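Local coordinates for uncharacterized protein (Silicibacter pomeroyi DSS-3, PDB 2QTP) that is of unknown function but, with its variant of the Bacillus chorismate mutase fold, probably plays a role in amino-acid metabolism, at residues L58-I72 with A160-S172. Numbering follows the deposited sequence.
Sequences LGALLGERCVQALGI and ANEIMVAVAVTDS
V167 points from strand 162-171 toward helix 49-70 and packs against it, and each atom of its side chain has a helical partner. CB lies 3.9 Å from L62 CB; CG1, anti to the backbone N (chi1 170°), comes within 3.9 Å of G63 CA; CG2 faces L62 CB and lies 4.2 Å from G59 CA. At both glycines the methyls meet bare CA atoms, with no helix side chain in between. The axes of 58-70 and 162-171 approach to 7.7 Å, their N-to-C directions 39° apart, and the contacting valines and D171 recur at every second strand position. This is a helix laid across one face of the mixed sheet, part of a variant of the Bacillus chorismate mutase fold; strand 131-135 touches A166 and A168 on the other face. C66 makes an apolar contact through CB, 3.7 Å from V169 CG2, while its SG closely approaches the carbonyl oxygen V167 O at 3.1 Å. Beyond the Schellman motif, where G71 takes a positive phi, I72 lays CG2 3.6 Å from D171 OD2 and CD1 4.0 Å from D171 CB. With I72 cut back to an alanine, CG2 and CD1 are gone, and one flank of the D171 carboxylate would probably be left uncovered. D171 OD2 is salt-bridged to R28, whose NH2 also bonds L70 O.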
ATOM      1  N   LEU A  58       0.940  -0.089  10.610  1.00 70.38           N
ATOM      2  CA  LEU A  58       1.107  -0.697   9.294  1.00 70.62           C
ATOM      3  C   LEU A  58       1.968   0.143   8.387  1.00 70.00           C
ATOM      4  O   LEU A  58       2.827  -0.384   7.699  1.00 68.90           O
ATOM      5  CB  LEU A  58      -0.223  -0.988   8.611  1.00 71.68           C
ATOM      6  CG  LEU A  58      -0.922  -2.255   9.049  1.00 71.62           C
ATOM      7  CD1 LEU A  58      -2.200  -2.322   8.249  1.00 65.91           C
ATOM      8  CD2 LEU A  58      -0.063  -3.487   8.866  1.00 67.82           C
ATOM      9  N   GLY A  59       1.764   1.447   8.382  1.00 70.06           N
ATOM     10  CA  GLY A  59       2.580   2.305   7.528  1.00 69.74           C
ATOM     11  C   GLY A  59       4.057   2.200   7.823  1.00 70.82           C
ATOM     12  O   GLY A  59       4.911   2.134   6.914  1.00 69.44           O
ATOM     13  N   ALA A  60       4.371   2.192   9.113  1.00 70.19           N
ATOM     14  CA  ALA A  60       5.730   2.018   9.573  1.00 67.95           C
ATOM     15  C   ALA A  60       6.254   0.643   9.146  1.00 68.01           C
ATOM     16  O   ALA A  60       7.356   0.529   8.633  1.00 69.26           O
ATOM     17  CB  ALA A  60       5.785   2.168  11.101  1.00 67.00           C
ATOM     18  N   LEU A  61       5.460  -0.394   9.375  1.00 66.83           N
ATOM     19  CA  LEU A  61       5.853  -1.750   9.056  1.00 67.49           C
ATOM     20  C   LEU A  61       6.105  -1.938   7.549  1.00 67.38           C
ATOM     21  O   LEU A  61       7.144  -2.472   7.147  1.00 63.61           O
ATOM     22  CB  LEU A  61       4.777  -2.745   9.525  1.00 70.21           C
ATOM     23  CG  LEU A  61       4.955  -4.199   9.031  1.00 72.88           C
ATOM     24  CD1 LEU A  61       6.195  -4.841   9.649  1.00 84.29           C
ATOM     25  CD2 LEU A  61       3.737  -5.003   9.367  1.00 84.73           C
ATOM     26  N   LEU A  62       5.152  -1.492   6.736  1.00 65.27           N
ATOM     27  CA  LEU A  62       5.227  -1.650   5.288  1.00 65.10           C
ATOM     28  C   LEU A  62       6.282  -0.728   4.680  1.00 65.91           C
ATOM     29  O   LEU A  62       6.993  -1.113   3.732  1.00 64.11           O
ATOM     30  CB  LEU A  62       3.847  -1.453   4.645  1.00 64.54           C
ATOM     31  CG  LEU A  62       2.711  -2.399   5.064  1.00 64.53           C
ATOM     32  CD1 LEU A  62       1.275  -1.972   4.538  1.00 55.84           C
ATOM     33  CD2 LEU A  62       3.030  -3.860   4.698  1.00 61.52           C
ATOM     34  N   GLY A  63       6.429   0.473   5.230  1.00 65.69           N
ATOM     35  CA  GLY A  63       7.497   1.370   4.764  1.00 66.74           C
ATOM     36  C   GLY A  63       8.895   0.776   4.984  1.00 66.77           C
ATOM     37  O   GLY A  63       9.766   0.910   4.146  1.00 68.65           O
ATOM     38  N   GLU A  64       9.086   0.120   6.122  1.00 67.38           N
ATOM     39  CA  GLU A  64      10.328  -0.559   6.462  1.00 68.07           C
ATOM     40  C   GLU A  64      10.554  -1.765   5.546  1.00 67.80           C
ATOM     41  O   GLU A  64      11.687  -2.004   5.133  1.00 66.31           O
ATOM     42  CB  GLU A  64      10.312  -1.007   7.933  1.00 69.12           C
ATOM     43  CG  GLU A  64      11.458  -1.981   8.346  1.00 75.96           C
ATOM     44  CD  GLU A  64      12.855  -1.332   8.355  1.00 92.94           C
ATOM     45  OE1 GLU A  64      12.947  -0.104   8.592  1.00100.70           O
ATOM     46  OE2 GLU A  64      13.869  -2.050   8.145  1.00 97.55           O
ATOM     47  N   ARG A  65       9.502  -2.526   5.241  1.00 65.06           N
ATOM     48  CA  ARG A  65       9.645  -3.658   4.315  1.00 66.14           C
ATOM     49  C   ARG A  65      10.088  -3.178   2.942  1.00 67.02           C
ATOM     50  O   ARG A  65      10.937  -3.811   2.303  1.00 65.89           O
ATOM     51  CB  ARG A  65       8.356  -4.489   4.193  1.00 66.68           C
ATOM     52  CG  ARG A  65       7.911  -5.174   5.488  1.00 74.33           C
ATOM     53  CD  ARG A  65       8.940  -6.169   6.069  1.00 83.53           C
ATOM     54  NE  ARG A  65       9.177  -7.258   5.126  1.00 89.00           N
ATOM     55  CZ  ARG A  65       8.543  -8.435   5.116  1.00 91.51           C
ATOM     56  NH1 ARG A  65       7.628  -8.752   6.040  1.00 84.90           N
ATOM     57  NH2 ARG A  65       8.856  -9.318   4.164  1.00 88.98           N
ATOM     58  N   CYS A  66       9.551  -2.043   2.501  1.00 66.27           N
ATOM     59  CA  CYS A  66       9.956  -1.444   1.217  1.00 66.89           C
ATOM     60  C   CYS A  66      11.441  -1.140   1.143  1.00 67.03           C
ATOM     61  O   CYS A  66      12.106  -1.533   0.188  1.00 69.27           O
ATOM     62  CB  CYS A  66       9.170  -0.161   0.936  1.00 67.58           C
ATOM     63  SG  CYS A  66       7.556  -0.430   0.264  1.00 70.26           S
ATOM     64  N   VAL A  67      11.961  -0.426   2.140  1.00 68.65           N
ATOM     65  CA  VAL A  67      13.382  -0.059   2.170  1.00 67.90           C
ATOM     66  C   VAL A  67      14.281  -1.290   2.356  1.00 68.27           C
ATOM     67  O   VAL A  67      15.329  -1.371   1.747  1.00 68.65           O
ATOM     68  CB  VAL A  67      13.694   1.085   3.206  1.00 68.30           C
ATOM     69  CG1 VAL A  67      12.859   2.321   2.876  1.00 60.10           C
ATOM     70  CG2 VAL A  67      13.446   0.641   4.651  1.00 69.21           C
ATOM     71  N   GLN A  68      13.874  -2.247   3.179  1.00 69.59           N
ATOM     72  CA  GLN A  68      14.605  -3.500   3.280  1.00 71.58           C
ATOM     73  C   GLN A  68      14.640  -4.241   1.950  1.00 70.71           C
ATOM     74  O   GLN A  68      15.662  -4.784   1.598  1.00 70.54           O
ATOM     75  CB  GLN A  68      14.016  -4.421   4.338  1.00 73.66           C
ATOM     76  CG  GLN A  68      14.353  -4.010   5.753  1.00 85.22           C
ATOM     77  CD  GLN A  68      13.623  -4.852   6.799  1.00 97.24           C
ATOM     78  OE1 GLN A  68      12.491  -5.311   6.588  1.00101.65           O
ATOM     79  NE2 GLN A  68      14.268  -5.044   7.944  1.00103.54           N
ATOM     80  N   ALA A  69      13.537  -4.255   1.208  1.00 68.24           N
ATOM     81  CA  ALA A  69      13.493  -4.920  -0.092  1.00 66.55           C
ATOM     82  C   ALA A  69      14.435  -4.284  -1.113  1.00 65.58           C
ATOM     83  O   ALA A  69      15.005  -4.966  -1.945  1.00 66.58           O
ATOM     84  CB  ALA A  69      12.058  -4.919  -0.640  1.00 64.41           C
ATOM     85  N   LEU A  70      14.550  -2.971  -1.073  1.00 65.16           N
ATOM     86  CA  LEU A  70      15.374  -2.226  -1.999  1.00 67.09           C
ATOM     87  C   LEU A  70      16.788  -2.088  -1.465  1.00 70.42           C
ATOM     88  O   LEU A  70      17.652  -1.552  -2.133  1.00 71.29           O
ATOM     89  CB  LEU A  70      14.809  -0.819  -2.197  1.00 66.52           C
ATOM     90  CG  LEU A  70      13.509  -0.648  -2.965  1.00 64.62           C
ATOM     91  CD1 LEU A  70      12.919   0.756  -2.662  1.00 66.99           C
ATOM     92  CD2 LEU A  70      13.716  -0.906  -4.453  1.00 64.79           C
ATOM     93  N   GLY A  71      17.013  -2.546  -0.245  1.00 72.95           N
ATOM     94  CA  GLY A  71      18.322  -2.443   0.376  1.00 73.43           C
ATOM     95  C   GLY A  71      18.815  -1.016   0.428  1.00 73.66           C
ATOM     96  O   GLY A  71      19.977  -0.759   0.137  1.00 74.69           O
ATOM     97  N   ILE A  72      17.943  -0.074   0.777  1.00 73.40           N
ATOM     98  CA  ILE A  72      18.384   1.309   0.883  1.00 72.95           C
ATOM     99  C   ILE A  72      18.049   1.851   2.253  1.00 74.01           C
ATOM    100  O   ILE A  72      17.314   1.224   3.016  1.00 72.95           O
ATOM    101  CB  ILE A  72      17.770   2.229  -0.216  1.00 72.40           C
ATOM    102  CG1 ILE A  72      16.249   2.361  -0.060  1.00 71.25           C
ATOM    103  CG2 ILE A  72      18.108   1.712  -1.600  1.00 72.44           C
ATOM    104  CD1 ILE A  72      15.635   3.317  -1.061  1.00 72.78           C
ATOM    105  N   ALA A 160     -14.301  -9.996   1.838  1.00 62.85           N
ATOM    106  CA  ALA A 160     -15.337  -9.030   2.218  1.00 64.24           C
ATOM    107  C   ALA A 160     -15.126  -8.355   3.587  1.00 61.99           C
ATOM    108  O   ALA A 160     -15.440  -7.162   3.769  1.00 64.11           O
ATOM    109  CB  ALA A 160     -16.744  -9.727   2.109  1.00 61.36           C
ATOM    110  N   ASN A 161     -14.559  -9.091   4.537  1.00 62.77           N
ATOM    111  CA  ASN A 161     -14.305  -8.555   5.876  1.00 65.33           C
ATOM    112  C   ASN A 161     -12.871  -8.087   6.113  1.00 64.59           C
ATOM    113  O   ASN A 161     -12.450  -7.987   7.258  1.00 64.69           O
ATOM    114  CB  ASN A 161     -14.675  -9.592   6.949  1.00 63.81           C
ATOM    115  CG  ASN A 161     -13.711 -10.836   6.966  1.00 76.57           C
ATOM    116  OD1 ASN A 161     -13.084 -11.204   5.947  1.00 77.53           O
ATOM    117  ND2 ASN A 161     -13.627 -11.488   8.129  1.00 74.12           N
ATOM    118  N   GLU A 162     -12.136  -7.776   5.039  1.00 65.52           N
ATOM    119  CA  GLU A 162     -10.745  -7.370   5.142  1.00 64.65           C
ATOM    120  C   GLU A 162     -10.462  -5.996   4.554  1.00 64.97           C
ATOM    121  O   GLU A 162     -11.306  -5.412   3.871  1.00 62.68           O
ATOM    122  CB  GLU A 162      -9.864  -8.394   4.421  1.00 64.20           C
ATOM    123  CG  GLU A 162      -9.962  -9.818   4.983  1.00 62.77           C
ATOM    124  CD  GLU A 162      -9.024 -10.812   4.299  1.00 65.10           C
ATOM    125  OE1 GLU A 162      -8.840 -10.759   3.047  1.00 63.82           O
ATOM    126  OE2 GLU A 162      -8.453 -11.639   5.028  1.00 63.58           O
ATOM    127  N   ILE A 163      -9.237  -5.528   4.817  1.00 65.20           N
ATOM    128  CA  ILE A 163      -8.626  -4.346   4.162  1.00 66.43           C
ATOM    129  C   ILE A 163      -7.215  -4.732   3.650  1.00 67.40           C
ATOM    130  O   ILE A 163      -6.464  -5.418   4.362  1.00 67.33           O
ATOM    131  CB  ILE A 163      -8.507  -3.109   5.082  1.00 65.41           C
ATOM    132  CG1 ILE A 163      -9.841  -2.761   5.721  1.00 73.69           C
ATOM    133  CG2 ILE A 163      -8.032  -1.857   4.320  1.00 64.12           C
ATOM    134  CD1 ILE A 163      -9.791  -1.529   6.613  1.00 63.52           C
HETATM  135  N   MSE A 164      -6.906  -4.354   2.397  1.00 66.80           N
HETATM  136  CA  MSE A 164      -5.590  -4.562   1.793  1.00 64.78           C
HETATM  137  C   MSE A 164      -4.935  -3.174   1.759  1.00 65.41           C
HETATM  138  O   MSE A 164      -5.438  -2.249   1.129  1.00 64.28           O
HETATM  139  CB  MSE A 164      -5.712  -5.180   0.389  1.00 68.39           C
HETATM  140  CG  MSE A 164      -4.427  -5.621  -0.194  1.00 65.84           C
HETATM  141 SE   MSE A 164      -4.487  -6.476  -1.877  0.75 63.87          SE
HETATM  142  CE  MSE A 164      -4.972  -4.936  -3.043  1.00 63.06           C
ATOM    143  N   VAL A 165      -3.857  -3.016   2.506  1.00 65.09           N
ATOM    144  CA  VAL A 165      -3.169  -1.729   2.641  1.00 65.77           C
ATOM    145  C   VAL A 165      -1.780  -1.839   1.981  1.00 64.27           C
ATOM    146  O   VAL A 165      -1.112  -2.811   2.180  1.00 63.83           O
ATOM    147  CB  VAL A 165      -2.995  -1.420   4.148  1.00 67.23           C
ATOM    148  CG1 VAL A 165      -2.396  -0.022   4.347  1.00 66.45           C
ATOM    149  CG2 VAL A 165      -4.356  -1.607   4.880  1.00 63.23           C
ATOM    150  N   ALA A 166      -1.358  -0.822   1.247  1.00 64.32           N
ATOM    151  CA  ALA A 166      -0.097  -0.800   0.541  1.00 63.35           C
ATOM    152  C   ALA A 166       0.692   0.495   0.761  1.00 62.86           C
ATOM    153  O   ALA A 166       0.125   1.590   0.841  1.00 63.21           O
ATOM    154  CB  ALA A 166      -0.337  -1.009  -0.990  1.00 61.59           C
ATOM    155  N   VAL A 167       2.016   0.344   0.867  1.00 64.06           N
ATOM    156  CA  VAL A 167       2.974   1.458   0.872  1.00 59.95           C
ATOM    157  C   VAL A 167       4.018   1.184  -0.224  1.00 63.88           C
ATOM    158  O   VAL A 167       4.536   0.058  -0.344  1.00 60.92           O
ATOM    159  CB  VAL A 167       3.655   1.600   2.246  1.00 64.82           C
ATOM    160  CG1 VAL A 167       4.824   2.579   2.176  1.00 58.31           C
ATOM    161  CG2 VAL A 167       2.592   1.992   3.353  1.00 56.06           C
ATOM    162  N   ALA A 168       4.317   2.200  -1.032  1.00 61.70           N
ATOM    163  CA  ALA A 168       5.280   2.078  -2.124  1.00 60.42           C
ATOM    164  C   ALA A 168       6.352   3.152  -1.981  1.00 62.88           C
ATOM    165  O   ALA A 168       6.089   4.223  -1.428  1.00 61.18           O
ATOM    166  CB  ALA A 168       4.576   2.225  -3.462  1.00 59.72           C
ATOM    167  N   VAL A 169       7.546   2.832  -2.477  1.00 61.90           N
ATOM    168  CA  VAL A 169       8.718   3.688  -2.483  1.00 64.48           C
ATOM    169  C   VAL A 169       9.458   3.416  -3.803  1.00 64.76           C
ATOM    170  O   VAL A 169       9.421   2.294  -4.314  1.00 65.36           O
ATOM    171  CB  VAL A 169       9.659   3.366  -1.269  1.00 65.35           C
ATOM    172  CG1 VAL A 169      10.827   4.327  -1.220  1.00 69.34           C
ATOM    173  CG2 VAL A 169       8.888   3.440   0.064  1.00 66.11           C
ATOM    174  N   THR A 170      10.081   4.441  -4.380  1.00 64.26           N
ATOM    175  CA  THR A 170      10.893   4.263  -5.564  1.00 65.36           C
ATOM    176  C   THR A 170      12.307   4.680  -5.239  1.00 66.22           C
ATOM    177  O   THR A 170      12.539   5.466  -4.330  1.00 63.04           O
ATOM    178  CB  THR A 170      10.447   5.076  -6.808  1.00 64.43           C
ATOM    179  OG1 THR A 170      10.624   6.462  -6.559  1.00 69.35           O
ATOM    180  CG2 THR A 170       9.017   4.805  -7.190  1.00 61.25           C
ATOM    181  N   ASP A 171      13.242   4.101  -5.974  1.00 67.86           N
ATOM    182  CA  ASP A 171      14.644   4.427  -5.830  1.00 74.11           C
ATOM    183  C   ASP A 171      15.312   4.604  -7.178  1.00 76.84           C
ATOM    184  O   ASP A 171      15.204   3.749  -8.067  1.00 75.12           O
ATOM    185  CB  ASP A 171      15.350   3.308  -5.080  1.00 74.35           C
ATOM    186  CG  ASP A 171      16.826   3.537  -4.967  1.00 77.89           C
ATOM    187  OD1 ASP A 171      17.248   4.704  -4.818  1.00 85.88           O
ATOM    188  OD2 ASP A 171      17.569   2.543  -5.015  1.00 82.01           O
ATOM    189  N   SER A 172      15.998   5.727  -7.325  1.00 83.69           N
ATOM    190  CA  SER A 172      16.915   5.958  -8.463  1.00 87.29           C
ATOM    191  C   SER A 172      16.232   6.637  -9.649  1.00 89.66           C
ATOM    192  O   SER A 172      16.913   7.216 -10.502  1.00 90.03           O
ATOM    193  CB  SER A 172      17.597   4.641  -8.912  1.00 87.85           C
ATOM    194  OG  SER A 172      18.687   4.885  -9.767  1.00 83.27           O
TER